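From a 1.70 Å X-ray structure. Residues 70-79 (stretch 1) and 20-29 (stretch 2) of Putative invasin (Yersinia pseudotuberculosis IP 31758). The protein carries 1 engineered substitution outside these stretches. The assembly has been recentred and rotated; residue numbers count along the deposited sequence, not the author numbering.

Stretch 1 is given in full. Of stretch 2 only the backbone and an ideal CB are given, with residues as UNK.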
# COMPACT_ATOMS: atom_id res chain seq x y z
N ALA A 70 -14.63 -30.44 -30.02
CA ALA A 70 -13.33 -30.35 -29.36
C ALA A 70 -13.55 -29.81 -27.96
O ALA A 70 -14.56 -29.17 -27.67
CB ALA A 70 -12.35 -29.46 -30.14
N THR A 71 -12.59 -30.09 -27.08
CA THR A 71 -12.64 -29.60 -25.71
C THR A 71 -11.74 -28.37 -25.60
O THR A 71 -10.55 -28.43 -25.94
CB THR A 71 -12.20 -30.68 -24.72
OG1 THR A 71 -13.13 -31.78 -24.77
CG2 THR A 71 -12.14 -30.13 -23.30
N LEU A 72 -12.31 -27.27 -25.13
CA LEU A 72 -11.54 -26.10 -24.75
C LEU A 72 -11.23 -26.18 -23.26
O LEU A 72 -12.09 -26.51 -22.45
CB LEU A 72 -12.33 -24.81 -25.03
CG LEU A 72 -11.59 -23.53 -24.65
CD1 LEU A 72 -10.92 -22.93 -25.86
CD2 LEU A 72 -12.51 -22.53 -24.01
N THR A 73 -9.98 -25.86 -22.92
CA THR A 73 -9.57 -25.76 -21.53
C THR A 73 -9.20 -24.31 -21.24
O THR A 73 -8.47 -23.69 -22.02
CB THR A 73 -8.38 -26.69 -21.23
OG1 THR A 73 -8.79 -28.05 -21.45
CG2 THR A 73 -7.91 -26.54 -19.79
N ALA A 74 -9.73 -23.77 -20.15
CA ALA A 74 -9.44 -22.40 -19.78
C ALA A 74 -7.93 -22.20 -19.63
O ALA A 74 -7.20 -23.11 -19.25
CB ALA A 74 -10.14 -22.03 -18.48
N GLY A 75 -7.48 -21.00 -19.96
CA GLY A 75 -6.20 -20.50 -19.50
C GLY A 75 -6.35 -19.84 -18.15
O GLY A 75 -7.27 -20.14 -17.38
N THR A 76 -5.46 -18.89 -17.87
CA THR A 76 -5.50 -18.14 -16.63
C THR A 76 -5.82 -16.66 -16.83
O THR A 76 -5.72 -15.87 -15.88
CB THR A 76 -4.17 -18.30 -15.89
OG1 THR A 76 -3.09 -18.12 -16.80
CG2 THR A 76 -4.08 -19.70 -15.29
N LEU A 77 -6.24 -16.27 -18.04
CA LEU A 77 -6.63 -14.90 -18.34
C LEU A 77 -8.14 -14.81 -18.46
O LEU A 77 -8.76 -15.58 -19.20
CB LEU A 77 -5.98 -14.41 -19.64
CG LEU A 77 -4.46 -14.46 -19.67
CD1 LEU A 77 -3.93 -14.07 -21.05
CD2 LEU A 77 -3.89 -13.56 -18.59
N THR A 78 -8.73 -13.85 -17.75
CA THR A 78 -10.16 -13.58 -17.85
C THR A 78 -10.46 -12.80 -19.13
O THR A 78 -9.62 -12.08 -19.66
CB THR A 78 -10.63 -12.79 -16.64
OG1 THR A 78 -9.83 -11.60 -16.53
CG2 THR A 78 -10.47 -13.61 -15.38
N GLY A 79 -11.69 -12.95 -19.60
CA GLY A 79 -12.15 -12.23 -20.77
C GLY A 79 -13.27 -12.99 -21.44
O GLY A 79 -13.95 -13.80 -20.82
N UNK A 20 -19.78 -20.44 -19.64
CA UNK A 20 -19.02 -19.78 -18.58
C UNK A 20 -18.04 -20.79 -18.01
O UNK A 20 -18.43 -21.91 -17.67
CB UNK A 20 -19.94 -19.23 -17.49
N UNK A 21 -16.77 -20.39 -17.90
CA UNK A 21 -15.73 -21.19 -17.27
C UNK A 21 -14.83 -20.23 -16.50
O UNK A 21 -14.74 -19.04 -16.81
CB UNK A 21 -14.94 -22.00 -18.30
N UNK A 22 -14.15 -20.77 -15.49
CA UNK A 22 -13.26 -19.97 -14.67
C UNK A 22 -11.84 -20.00 -15.22
O UNK A 22 -11.39 -21.00 -15.80
CB UNK A 22 -13.28 -20.47 -13.22
N UNK A 23 -11.13 -18.88 -15.06
CA UNK A 23 -9.76 -18.72 -15.56
C UNK A 23 -8.76 -19.38 -14.61
O UNK A 23 -7.90 -18.74 -14.01
CB UNK A 23 -9.42 -17.24 -15.74
N UNK A 24 -8.88 -20.71 -14.49
CA UNK A 24 -8.10 -21.49 -13.55
C UNK A 24 -7.20 -22.53 -14.22
O UNK A 24 -6.61 -23.37 -13.53
CB UNK A 24 -9.04 -22.19 -12.57
N UNK A 25 -7.07 -22.49 -15.54
CA UNK A 25 -6.22 -23.43 -16.25
C UNK A 25 -6.74 -24.84 -16.32
O UNK A 25 -6.01 -25.73 -16.80
CB UNK A 25 -4.84 -23.45 -15.60
N UNK A 26 -7.97 -25.09 -15.87
CA UNK A 26 -8.48 -26.46 -15.82
C UNK A 26 -9.95 -26.61 -16.20
O UNK A 26 -10.32 -27.70 -16.65
CB UNK A 26 -8.28 -27.02 -14.41
N UNK A 27 -10.80 -25.60 -16.04
CA UNK A 27 -12.20 -25.73 -16.44
C UNK A 27 -12.29 -25.99 -17.94
O UNK A 27 -11.49 -25.48 -18.72
CB UNK A 27 -12.99 -24.47 -16.07
N UNK A 28 -13.29 -26.77 -18.35
CA UNK A 28 -13.42 -27.17 -19.74
C UNK A 28 -14.81 -26.85 -20.28
O UNK A 28 -15.78 -26.69 -19.53
CB UNK A 28 -13.13 -28.66 -19.89
N UNK A 29 -14.88 -26.75 -21.61
CA UNK A 29 -16.12 -26.58 -22.35
C UNK A 29 -16.03 -27.34 -23.66
O UNK A 29 -14.96 -27.44 -24.26
CB UNK A 29 -16.41 -25.10 -22.60

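Position 20 has nothing of stretch 1 within 5.5 Å of its ideal CB, so stretch 1 sets no preference; it is Asn-20.

At position 21 the CA-to-CB bond points toward stretch 1, and the ideal CB lies 4.8 Å from CB of Ala-74. With Leu-72 also nearby, the site offers an apolar surface that Val, Leu, Ile or Met could cover. Ile-21 does so: its CD1 lies 3.7 Å from Ala-74 CB and 3.8 Å from Leu-72 CD2.

Position 22 points away, leaving polar or charged residues free to enter. It is Glu-22, whose contribution to the contact is its backbone, O lying 3.1 Å from Ala-74 CB.

Position 23 points toward stretch 1. Its ideal CB is already 3.8 Å from both Thr-78 CG2 and Thr-76 C, and 3.9 Å from Leu-77 C, so a small side chain fits best. Ala-23 fills the site with its methyl alone, and one water, donating to both, joins its O (2.7 Å) to Thr-76 O (2.8 Å).

Position 24 points away, but the chain turns here, and a polar side chain could collect the free amides that follow. Asn-24, chi1 p, does this: its OD1 accepts from N of 26 (2.9 Å) and N of 27 (2.8 Å).

Position 25 has phi/psi of 72/7, and positive phi favours Gly, with Asn or Asp as lesser alternatives. The residue is Gly-25; its N donates to Gly-75 O (3.0 Å, 142°), and its CA makes a CA-H...O contact with Ala-74 O at 3.2 Å.

Position 26 points away, and small polar residues are among many that would suit; it is Ser-26.

Position 27 projects sideways, its ideal CB 4.5 Å from Ala-74 CB, while its O accepts from Ala-74 N (2.8 Å, 172°). An acceptor could serve the turn. Asp-27 leads its carboxylate away from stretch 1: OD2 accepts from Glu-22 N (2.9 Å) and OD1 from Asn-24 ND2 (3.0 Å).

Position 28 pairs with Thr-73 in a non-hydrogen-bonded antiparallel bridge, CB on the same face, 3.8 Å from Thr-71 CG2. Beta-branched Thr or Val, or Ser, would suit. Thr-28, chi1 p, brings CG2 to 3.6 Å from Thr-73 OG1.

Position 29 forms the hydrogen-bonded pair with Leu-72, N donating to Leu-72 O (2.9 Å) and O accepting from Leu-72 N (2.8 Å); these bonds suit several side chains, and the residue is Ser-29.

Stretch 2, residues 20-29: NIEANGSDTS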
# COMPACT_ATOMS: atom_id res chain seq x y z
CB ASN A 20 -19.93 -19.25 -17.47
CG ASN A 20 -20.84 -18.14 -17.94
OD1 ASN A 20 -20.44 -16.97 -18.02
ND2 ASN A 20 -22.08 -18.48 -18.23
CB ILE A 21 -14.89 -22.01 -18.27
CG1 ILE A 21 -14.13 -21.10 -19.23
CG2 ILE A 21 -15.78 -23.01 -19.01
CD1 ILE A 21 -13.36 -21.84 -20.32
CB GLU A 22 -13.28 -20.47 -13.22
CG GLU A 22 -14.63 -20.23 -12.56
CD GLU A 22 -14.77 -20.89 -11.20
OE1 GLU A 22 -13.91 -21.72 -10.83
OE2 GLU A 22 -15.76 -20.58 -10.51
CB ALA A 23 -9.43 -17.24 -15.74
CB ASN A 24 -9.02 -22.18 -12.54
CG ASN A 24 -9.98 -23.17 -13.20
OD1 ASN A 24 -9.83 -23.50 -14.39
ND2 ASN A 24 -10.95 -23.65 -12.44
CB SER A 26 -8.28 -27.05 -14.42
OG SER A 26 -8.98 -26.30 -13.45
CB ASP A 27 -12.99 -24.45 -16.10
CG ASP A 27 -13.46 -24.40 -14.65
OD1 ASP A 27 -13.05 -25.26 -13.85
OD2 ASP A 27 -14.24 -23.48 -14.33
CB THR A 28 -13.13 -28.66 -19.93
OG1 THR A 28 -14.03 -29.44 -19.13
CG2 THR A 28 -11.69 -28.98 -19.53
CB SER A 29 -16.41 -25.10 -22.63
OG SER A 29 -17.62 -24.96 -23.36
O HOH W 1 -6.84 -16.35 -13.39
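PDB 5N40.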